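Local coordinates for protein beta-galactosidase (Bacteroides thetaiotaomicron, PDB 5MUJ) that probably hydrolyses a glycosidic linkage in the plant pectin rhamnogalacturonan II and binds its chain B glycan, at residues I94-N99 and R104-V109; G135-Q140 and Y336-D341; D319-S324 and H346-V351. All blocks are in the same frame, centred on the assembly; numbering follows the deposited sequence.

Interaction 1: I94-N99 and R104-V109; sequences IAESDN and RTLGRV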
loop_
_atom_site.group_PDB
_atom_site.type_symbol
_atom_site.label_atom_id
_atom_site.label_comp_id
_atom_site.label_asym_id
_atom_site.label_seq_id
_atom_site.Cartn_x
_atom_site.Cartn_y
_atom_site.Cartn_z
ATOM N N ILE A 94 7.229 -0.896 -12.826
ATOM C CA ILE A 94 6.614 0.422 -13.122
ATOM C C ILE A 94 5.848 0.389 -14.465
ATOM O O ILE A 94 6.303 -0.209 -15.430
ATOM C CB ILE A 94 7.635 1.583 -13.017
ATOM C CG1 ILE A 94 6.947 2.934 -12.888
ATOM C CG2 ILE A 94 8.597 1.614 -14.205
ATOM C CD1 ILE A 94 7.871 4.071 -12.528
ATOM N N ALA A 95 4.689 1.045 -14.458
ATOM C CA ALA A 95 3.896 1.164 -15.665
ATOM C C ALA A 95 3.515 2.602 -15.830
ATOM O O ALA A 95 3.526 3.416 -14.914
ATOM C CB ALA A 95 2.646 0.327 -15.606
ATOM N N GLU A 96 3.283 2.951 -17.090
ATOM C CA GLU A 96 2.851 4.322 -17.416
ATOM C C GLU A 96 1.437 4.388 -18.048
ATOM O O GLU A 96 0.925 3.393 -18.545
ATOM C CB GLU A 96 3.843 5.018 -18.361
ATOM C CG GLU A 96 3.932 4.404 -19.761
ATOM C CD GLU A 96 4.817 5.150 -20.715
ATOM O OE1 GLU A 96 5.762 5.843 -20.303
ATOM O OE2 GLU A 96 4.538 5.034 -21.912
ATOM N N SER A 97 0.842 5.579 -17.956
ATOM C CA SER A 97 -0.495 5.898 -18.501
ATOM C C SER A 97 -0.614 7.370 -18.824
ATOM O O SER A 97 -0.054 8.252 -18.138
ATOM C CB SER A 97 -1.596 5.549 -17.498
ATOM O OG SER A 97 -2.883 5.869 -18.011
ATOM N N ASP A 98 -1.384 7.614 -19.873
ATOM C CA ASP A 98 -1.830 8.971 -20.220
ATOM C C ASP A 98 -3.207 9.325 -19.671
ATOM O O ASP A 98 -3.588 10.505 -19.725
ATOM C CB ASP A 98 -1.864 9.160 -21.748
ATOM C CG ASP A 98 -0.507 9.014 -22.385
ATOM O OD1 ASP A 98 0.447 9.718 -21.988
ATOM O OD2 ASP A 98 -0.406 8.209 -23.321
ATOM N N ASN A 99 -3.990 8.342 -19.198
ATOM C CA ASN A 99 -5.396 8.641 -18.860
ATOM C C ASN A 99 -5.881 8.040 -17.547
ATOM O O ASN A 99 -7.092 8.016 -17.284
ATOM C CB ASN A 99 -6.325 8.211 -20.019
ATOM C CG ASN A 99 -6.353 6.719 -20.214
ATOM O OD1 ASN A 99 -5.637 5.977 -19.523
ATOM N ND2 ASN A 99 -7.157 6.252 -21.144
ATOM N N ARG A 104 0.663 0.814 -19.451
ATOM C CA ARG A 104 1.689 0.029 -20.152
ATOM C C ARG A 104 2.907 -0.216 -19.251
ATOM O O ARG A 104 3.566 0.721 -18.820
ATOM C CB ARG A 104 2.125 0.737 -21.421
ATOM C CG ARG A 104 1.002 0.992 -22.441
ATOM C CD ARG A 104 1.520 1.826 -23.597
ATOM N NE ARG A 104 1.946 3.146 -23.122
ATOM C CZ ARG A 104 1.131 4.189 -22.967
ATOM N NH1 ARG A 104 -0.164 4.083 -23.267
ATOM N NH2 ARG A 104 1.600 5.337 -22.491
ATOM N N THR A 105 3.227 -1.486 -19.047
ATOM C CA THR A 105 4.361 -1.851 -18.160
ATOM C C THR A 105 5.665 -1.567 -18.836
ATOM O O THR A 105 5.829 -1.890 -20.049
ATOM C CB THR A 105 4.270 -3.302 -17.757
ATOM O OG1 THR A 105 3.121 -3.403 -16.923
ATOM C CG2 THR A 105 5.555 -3.751 -17.046
ATOM N N LEU A 106 6.566 -0.906 -18.091
ATOM C CA LEU A 106 7.855 -0.486 -18.636
ATOM C C LEU A 106 9.015 -1.409 -18.285
ATOM O O LEU A 106 9.946 -1.528 -19.091
ATOM C CB LEU A 106 8.192 0.932 -18.192
ATOM C CG LEU A 106 7.267 2.054 -18.647
ATOM C CD1 LEU A 106 7.631 3.415 -18.074
ATOM C CD2 LEU A 106 7.281 2.202 -20.176
ATOM N N GLY A 107 8.970 -2.044 -17.108
ATOM C CA GLY A 107 10.077 -2.884 -16.622
ATOM C C GLY A 107 10.245 -2.668 -15.142
ATOM O O GLY A 107 9.491 -1.915 -14.521
ATOM N N ARG A 108 11.275 -3.342 -14.624
ATOM C CA ARG A 108 11.569 -3.345 -13.186
ATOM C C ARG A 108 12.258 -2.086 -12.666
ATOM O O ARG A 108 13.091 -1.466 -13.362
ATOM C CB ARG A 108 12.427 -4.555 -12.816
ATOM C CG ARG A 108 11.785 -5.919 -13.045
ATOM C CD ARG A 108 12.862 -6.957 -13.029
ATOM N NE ARG A 108 12.458 -8.314 -13.317
ATOM C CZ ARG A 108 12.468 -8.880 -14.504
ATOM N NH1 ARG A 108 12.745 -8.174 -15.612
ATOM N NH2 ARG A 108 12.125 -10.146 -14.600
ATOM N N VAL A 109 11.889 -1.716 -11.430
ATOM C CA VAL A 109 12.606 -0.692 -10.663
ATOM C C VAL A 109 13.289 -1.219 -9.400
ATOM O O VAL A 109 14.177 -0.532 -8.875
ATOM C CB VAL A 109 11.703 0.513 -10.303
ATOM C CG1 VAL A 109 11.228 1.220 -11.569
ATOM C CG2 VAL A 109 10.515 0.086 -9.474
HETATM O O HOH W 1 -2.572 5.431 -21.303
#
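Arg104 and Glu96 meet twice, through their backbones and through their charged ends. Two backbone bonds pair them, Glu96 N to Arg104 O (2.8 Å) and Arg104 N to Glu96 O (2.7 Å). On the same face of the hairpin, Arg104 bends at chi3 (-63°), which brings its guanidinium back over the neighbouring strand, and NH2 reaches Glu96 OE2 at 3.0 Å. The acceptor lies in the guanidinium plane, whereas the donor stands well above the carboxylate, the two planes being nearly perpendicular (87°). NE adds a weak bond to the same oxygen. Glu96 thus carries the grip on this exposed arginine, and Asp98 OD2 completes a salt-bridge network from further off, 3.6 Å from NH2. Leu106 packs its methyl groups against the Glu96 carboxylate, CD1 lying 3.8 Å from OE1.

Further along, Ile94 is bonded through both its backbone O, to Leu106 N (2.8 Å), and its N, to Gly107 O (3.0 Å). Its CG2 meets Val109 CG1 at 3.7 Å, where strand 104-108 gives way to a corner in the chain. Between Ile94 and Ala95 the register slips by one residue. This is an antiparallel beta hairpin with a beta bulge, forming the outer two strands of a four-stranded propeller blade.

Interaction 2: G135-Q140 and Y336-D341; sequences GSYELQ and YVIKHD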
loop_
_atom_site.group_PDB
_atom_site.type_symbol
_atom_site.label_atom_id
_atom_site.label_comp_id
_atom_site.label_asym_id
_atom_site.label_seq_id
_atom_site.Cartn_x
_atom_site.Cartn_y
_atom_site.Cartn_z
ATOM N N GLY A 135 -4.504 17.133 -5.426
ATOM C CA GLY A 135 -3.407 18.033 -5.727
ATOM C C GLY A 135 -2.542 17.504 -6.854
ATOM O O GLY A 135 -3.036 16.835 -7.776
ATOM N N SER A 136 -1.244 17.773 -6.769
ATOM C CA SER A 136 -0.343 17.506 -7.878
ATOM C C SER A 136 -0.133 16.028 -8.169
ATOM O O SER A 136 0.111 15.659 -9.306
ATOM C CB SER A 136 0.996 18.173 -7.644
ATOM O OG SER A 136 1.718 17.474 -6.661
ATOM N N TYR A 137 -0.172 15.217 -7.104
ATOM C CA TYR A 137 0.173 13.786 -7.111
ATOM C C TYR A 137 1.608 13.506 -7.511
ATOM O O TYR A 137 1.956 12.389 -7.918
ATOM C CB TYR A 137 -0.844 12.941 -7.889
ATOM C CG TYR A 137 -2.119 12.909 -7.113
ATOM C CD1 TYR A 137 -2.187 12.185 -5.898
ATOM C CD2 TYR A 137 -3.212 13.668 -7.505
ATOM C CE1 TYR A 137 -3.343 12.210 -5.139
ATOM C CE2 TYR A 137 -4.375 13.694 -6.737
ATOM C CZ TYR A 137 -4.442 12.957 -5.557
ATOM O OH TYR A 137 -5.608 12.984 -4.774
ATOM N N GLU A 138 2.456 14.511 -7.331
ATOM C CA GLU A 138 3.861 14.367 -7.627
ATOM C C GLU A 138 4.542 13.736 -6.395
ATOM O O GLU A 138 4.026 13.777 -5.262
ATOM C CB GLU A 138 4.468 15.710 -8.019
ATOM C CG GLU A 138 3.795 16.297 -9.264
ATOM C CD GLU A 138 4.354 17.637 -9.674
ATOM O OE1 GLU A 138 5.359 18.088 -9.067
ATOM O OE2 GLU A 138 3.803 18.231 -10.635
ATOM N N LEU A 139 5.678 13.112 -6.650
ATOM C CA LEU A 139 6.609 12.673 -5.613
ATOM C C LEU A 139 7.577 13.805 -5.355
ATOM O O LEU A 139 7.970 14.499 -6.283
ATOM C CB LEU A 139 7.374 11.457 -6.062
ATOM C CG LEU A 139 6.669 10.125 -6.270
ATOM C CD1 LEU A 139 7.728 9.055 -6.475
ATOM C CD2 LEU A 139 5.738 9.749 -5.129
ATOM N N GLN A 140 7.961 14.000 -4.098
ATOM C CA GLN A 140 8.815 15.112 -3.742
ATOM C C GLN A 140 10.243 14.611 -3.600
ATOM O O GLN A 140 10.471 13.429 -3.325
ATOM C CB GLN A 140 8.319 15.752 -2.459
ATOM C CG GLN A 140 6.944 16.357 -2.640
ATOM C CD GLN A 140 6.326 16.811 -1.354
ATOM O OE1 GLN A 140 6.137 18.008 -1.146
ATOM N NE2 GLN A 140 5.978 15.865 -0.492
ATOM N N TYR A 336 -4.928 2.815 -3.493
ATOM C CA TYR A 336 -4.315 4.080 -3.841
ATOM C C TYR A 336 -5.360 4.917 -4.580
ATOM O O TYR A 336 -6.005 4.424 -5.482
ATOM C CB TYR A 336 -3.043 3.889 -4.672
ATOM C CG TYR A 336 -2.031 4.935 -4.373
ATOM C CD1 TYR A 336 -2.096 6.197 -4.970
ATOM C CD2 TYR A 336 -1.013 4.709 -3.404
ATOM C CE1 TYR A 336 -1.198 7.187 -4.649
ATOM C CE2 TYR A 336 -0.099 5.699 -3.100
ATOM C CZ TYR A 336 -0.190 6.938 -3.724
ATOM O OH TYR A 336 0.702 7.955 -3.463
ATOM N N VAL A 337 -5.542 6.163 -4.157
ATOM C CA VAL A 337 -6.663 6.984 -4.592
ATOM C C VAL A 337 -6.163 8.300 -5.219
ATOM O O VAL A 337 -5.357 9.045 -4.639
ATOM C CB VAL A 337 -7.648 7.252 -3.428
ATOM C CG1 VAL A 337 -8.933 7.902 -3.923
ATOM C CG2 VAL A 337 -8.007 5.965 -2.711
ATOM N N ILE A 338 -6.641 8.594 -6.422
ATOM C CA ILE A 338 -6.274 9.817 -7.090
ATOM C C ILE A 338 -7.574 10.556 -7.327
ATOM O O ILE A 338 -8.501 9.962 -7.872
ATOM C CB ILE A 338 -5.628 9.537 -8.469
ATOM C CG1 ILE A 338 -4.338 8.714 -8.341
ATOM C CG2 ILE A 338 -5.347 10.834 -9.196
ATOM C CD1 ILE A 338 -3.183 9.413 -7.642
ATOM N N LYS A 339 -7.661 11.813 -6.902
ATOM C CA LYS A 339 -8.683 12.710 -7.446
ATOM C C LYS A 339 -8.068 13.661 -8.480
ATOM O O LYS A 339 -7.220 14.481 -8.173
ATOM C CB LYS A 339 -9.417 13.503 -6.363
ATOM C CG LYS A 339 -10.568 14.306 -6.963
ATOM C CD LYS A 339 -11.517 14.949 -5.988
ATOM C CE LYS A 339 -12.644 15.628 -6.767
ATOM N NZ LYS A 339 -13.590 16.295 -5.862
ATOM N N HIS A 340 -8.576 13.594 -9.712
ATOM C CA HIS A 340 -8.060 14.419 -10.800
ATOM C C HIS A 340 -9.200 14.826 -11.713
ATOM O O HIS A 340 -10.031 13.985 -12.058
ATOM C CB HIS A 340 -7.003 13.648 -11.576
ATOM C CG HIS A 340 -6.381 14.432 -12.696
ATOM N ND1 HIS A 340 -5.462 15.436 -12.480
ATOM C CD2 HIS A 340 -6.552 14.356 -14.037
ATOM C CE1 HIS A 340 -5.087 15.940 -13.645
ATOM N NE2 HIS A 340 -5.750 15.317 -14.603
ATOM N N ASP A 341 -9.232 16.116 -12.085
ATOM C CA ASP A 341 -10.218 16.674 -12.995
ATOM C C ASP A 341 -11.624 16.218 -12.637
ATOM O O ASP A 341 -12.348 15.723 -13.476
ATOM C CB ASP A 341 -9.850 16.304 -14.443
ATOM C CG ASP A 341 -10.681 17.045 -15.471
ATOM O OD1 ASP A 341 -10.848 18.282 -15.351
ATOM O OD2 ASP A 341 -11.166 16.355 -16.388
HETATM O O HOH W 2 -5.299 15.954 -9.369
#
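Tyr137 docks a loop onto the strand 331-340 of another blade of this five-bladed beta-propeller, in a buried contact that combines a CH-pi packing with a single direct hydrogen bond. The loop 135-140 lies between strands 121-126 and 146-153, while 331-340 is an edge strand of the sheet that also holds 343-351. The tyrosine ring and the Ile338 side chain run antiparallel past each other, and CD1 of the isoleucine comes over one face of the ring, 3.8 Å from the centroid and 25° off the normal. That methyl sits toward the rim of the ring and makes its closest approach at Tyr137 CD1, 3.4 Å away. Both chi1 and chi2 of Ile338 are near -60°, folding CD1 in over the ring.

The phenol oxygen continues past Ile338 to the backbone, where Lys339 N gives it an almost straight bond (3.2 Å, 176°). Gly134 N and the side-chain oxygen of Gln277 also bond to this OH, and Gln277 reaches Val337 O as well, so the hydroxyl has three hydrogen-bond partners. In the loop, Ser136 OG takes a bond from Glu138 N at 3.1 Å, an ST turn around Tyr137. At the strand's end, water 2 donates to Gly135 O (2.9 Å) and to Lys339 O (2.7 Å), and lies 3.2 Å from His340 ND1 in the plane of the imidazole.

Interaction 3: D319-S324 and H346-V351; sequences DLIIPS and HFYCAV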
loop_
_atom_site.group_PDB
_atom_site.type_symbol
_atom_site.label_atom_id
_atom_site.label_comp_id
_atom_site.label_asym_id
_atom_site.label_seq_id
_atom_site.Cartn_x
_atom_site.Cartn_y
_atom_site.Cartn_z
ATOM N N ASP A 319 -18.592 0.128 3.217
ATOM C CA ASP A 319 -17.186 0.064 2.837
ATOM C C ASP A 319 -17.027 0.654 1.425
ATOM O O ASP A 319 -17.924 0.542 0.605
ATOM C CB ASP A 319 -16.761 -1.366 2.845
ATOM C CG ASP A 319 -16.641 -1.909 4.271
ATOM O OD1 ASP A 319 -16.180 -1.147 5.146
ATOM O OD2 ASP A 319 -17.007 -3.068 4.482
ATOM N N LEU A 320 -15.853 1.187 1.155
ATOM C CA LEU A 320 -15.601 1.872 -0.136
ATOM C C LEU A 320 -15.492 0.903 -1.291
ATOM O O LEU A 320 -16.006 1.193 -2.397
ATOM C CB LEU A 320 -14.307 2.654 -0.040
ATOM C CG LEU A 320 -14.262 3.860 0.889
ATOM C CD1 LEU A 320 -12.917 4.571 0.814
ATOM C CD2 LEU A 320 -15.398 4.835 0.586
ATOM N N ILE A 321 -14.765 -0.185 -1.108
ATOM C CA ILE A 321 -14.545 -1.207 -2.128
ATOM C C ILE A 321 -14.779 -2.555 -1.503
ATOM O O ILE A 321 -14.169 -2.861 -0.462
ATOM C CB ILE A 321 -13.091 -1.207 -2.685
ATOM C CG1 ILE A 321 -12.702 0.174 -3.195
ATOM C CG2 ILE A 321 -12.909 -2.280 -3.761
ATOM C CD1 ILE A 321 -13.371 0.615 -4.515
ATOM N N ILE A 322 -15.656 -3.352 -2.091
ATOM C CA ILE A 322 -15.944 -4.701 -1.635
ATOM C C ILE A 322 -15.988 -5.655 -2.799
ATOM O O ILE A 322 -16.243 -5.207 -3.954
ATOM C CB ILE A 322 -17.284 -4.785 -0.835
ATOM C CG1 ILE A 322 -18.539 -4.639 -1.728
ATOM C CG2 ILE A 322 -17.299 -3.754 0.296
ATOM C CD1 ILE A 322 -19.844 -4.816 -0.973
ATOM N N PRO A 323 -15.822 -6.975 -2.571
ATOM C CA PRO A 323 -16.029 -7.981 -3.628
ATOM C C PRO A 323 -17.434 -7.896 -4.201
ATOM O O PRO A 323 -18.405 -7.875 -3.444
ATOM C CB PRO A 323 -15.843 -9.322 -2.891
ATOM C CG PRO A 323 -14.875 -8.986 -1.810
ATOM C CD PRO A 323 -15.242 -7.592 -1.365
ATOM N N SER A 324 -17.537 -7.823 -5.526
ATOM C CA SER A 324 -18.841 -7.698 -6.181
ATOM C C SER A 324 -18.863 -8.153 -7.654
ATOM O O SER A 324 -19.928 -8.353 -8.201
ATOM C CB SER A 324 -19.336 -6.265 -6.029
ATOM O OG SER A 324 -18.815 -5.455 -7.100
ATOM N N HIS A 346 -9.981 4.988 -7.589
ATOM C CA HIS A 346 -9.553 4.168 -6.483
ATOM C C HIS A 346 -8.931 2.894 -7.066
ATOM O O HIS A 346 -9.645 2.032 -7.565
ATOM C CB HIS A 346 -10.723 3.856 -5.572
ATOM C CG HIS A 346 -10.321 3.277 -4.238
ATOM N ND1 HIS A 346 -11.013 3.581 -3.084
ATOM C CD2 HIS A 346 -9.377 2.353 -3.869
ATOM C CE1 HIS A 346 -10.487 2.919 -2.056
ATOM N NE2 HIS A 346 -9.504 2.171 -2.499
ATOM N N PHE A 347 -7.583 2.809 -6.986
ATOM C CA PHE A 347 -6.846 1.641 -7.423
ATOM C C PHE A 347 -6.790 0.608 -6.305
ATOM O O PHE A 347 -6.540 0.967 -5.133
ATOM C CB PHE A 347 -5.420 2.026 -7.840
ATOM C CG PHE A 347 -5.385 2.971 -9.021
ATOM C CD1 PHE A 347 -5.588 4.333 -8.848
ATOM C CD2 PHE A 347 -5.173 2.490 -10.314
ATOM C CE1 PHE A 347 -5.574 5.220 -9.947
ATOM C CE2 PHE A 347 -5.179 3.368 -11.409
ATOM C CZ PHE A 347 -5.369 4.720 -11.211
ATOM N N TYR A 348 -7.023 -0.651 -6.623
ATOM C CA TYR A 348 -7.063 -1.696 -5.583
ATOM C C TYR A 348 -6.638 -3.020 -6.134
ATOM O O TYR A 348 -6.508 -3.157 -7.351
ATOM C CB TYR A 348 -8.455 -1.792 -4.959
ATOM C CG TYR A 348 -9.588 -2.330 -5.841
ATOM C CD1 TYR A 348 -10.316 -1.478 -6.713
ATOM C CD2 TYR A 348 -9.886 -3.665 -5.881
ATOM C CE1 TYR A 348 -11.358 -1.989 -7.454
ATOM C CE2 TYR A 348 -10.919 -4.186 -6.650
ATOM C CZ TYR A 348 -11.641 -3.321 -7.473
ATOM O OH TYR A 348 -12.707 -3.807 -8.254
ATOM N N CYS A 349 -6.341 -3.975 -5.267
ATOM C CA CYS A 349 -5.924 -5.316 -5.675
ATOM C C CYS A 349 -7.137 -6.228 -5.683
ATOM O O CYS A 349 -7.847 -6.346 -4.672
ATOM C CB CYS A 349 -4.838 -5.880 -4.739
ATOM S SG CYS A 349 -4.409 -7.603 -5.064
ATOM N N ALA A 350 -7.393 -6.833 -6.850
ATOM C CA ALA A 350 -8.524 -7.699 -7.073
ATOM C C ALA A 350 -8.023 -9.124 -7.073
ATOM O O ALA A 350 -7.064 -9.427 -7.800
ATOM C CB ALA A 350 -9.133 -7.354 -8.442
ATOM N N VAL A 351 -8.640 -9.974 -6.225
ATOM C CA VAL A 351 -8.393 -11.388 -6.189
ATOM C C VAL A 351 -9.713 -12.153 -6.300
ATOM O O VAL A 351 -10.681 -11.819 -5.626
ATOM C CB VAL A 351 -7.687 -11.768 -4.866
ATOM C CG1 VAL A 351 -7.347 -13.270 -4.803
ATOM C CG2 VAL A 351 -6.450 -10.891 -4.709
#
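Ile321 drives its two branches over two aromatic rings, those of His346 and Tyr348, and carries most of this contact. The rings stand two residues apart on strand 346-351 and so project from the same side of it, toward 319-324. CG1 lies almost exactly above the centre of the His346 imidazole, 3.7 Å from the centroid and 9° off the normal. CG2 does the same for the Tyr348 ring, at 3.7 Å from its centroid and only 3° off the normal. With CG1 anti to the carbonyl carbon (chi1 -54°) and CG2 anti to the backbone N, the branches diverge so that each finds its own ring. Ile321 CD1 adds a looser touch on His346 ND1 at 4.1 Å.

Both rings are held at their polar ends from outside the contact. His346 NE2 hydrogen-bonds to Ser335 OG, and Tyr348 OH hydrogen-bonds to Asp328 OD2 and Tyr327 OH, which should limit how far either ring can tip away from the isoleucine branches.

The packing thins out on the side of Leu320, which is partly exposed: its CD1 comes to the edge of the imidazole, 4.1 Å from His346 CE1. Beyond Ile321, residues 322-324 make no contact with 346-351, and Ser324 is exposed. Leu320 and Ile321 also form a classic beta bulge opposite Asn301, on strand 299-306 of the preceding blade. Through Ile321 the segment linking two blades packs on the closing blade of a five-bladed beta-propeller.

Interactions 2 and 3 share one sheet, the blade that combines strand 45-51 from the start of the chain with three strands from its end. Their strands 331-340 and 343-351 are neighbours linked by a probable hydrogen bond from Phe347 N to Tyr336 O (2.7 Å), and Val337 CG2 packs on His346 ND1 at 3.9 Å, although the contact centres are 19 Å apart. Interaction 1 belongs to a different blade, with its centre 16 Å from that of interaction 2 and 21 Å from that of interaction 3; its nearest atoms stay about 7 Å from both. Interaction 3 approaches the glycan pocket: the Tyr348 side chain is about 11 Å from a bound rhamnose.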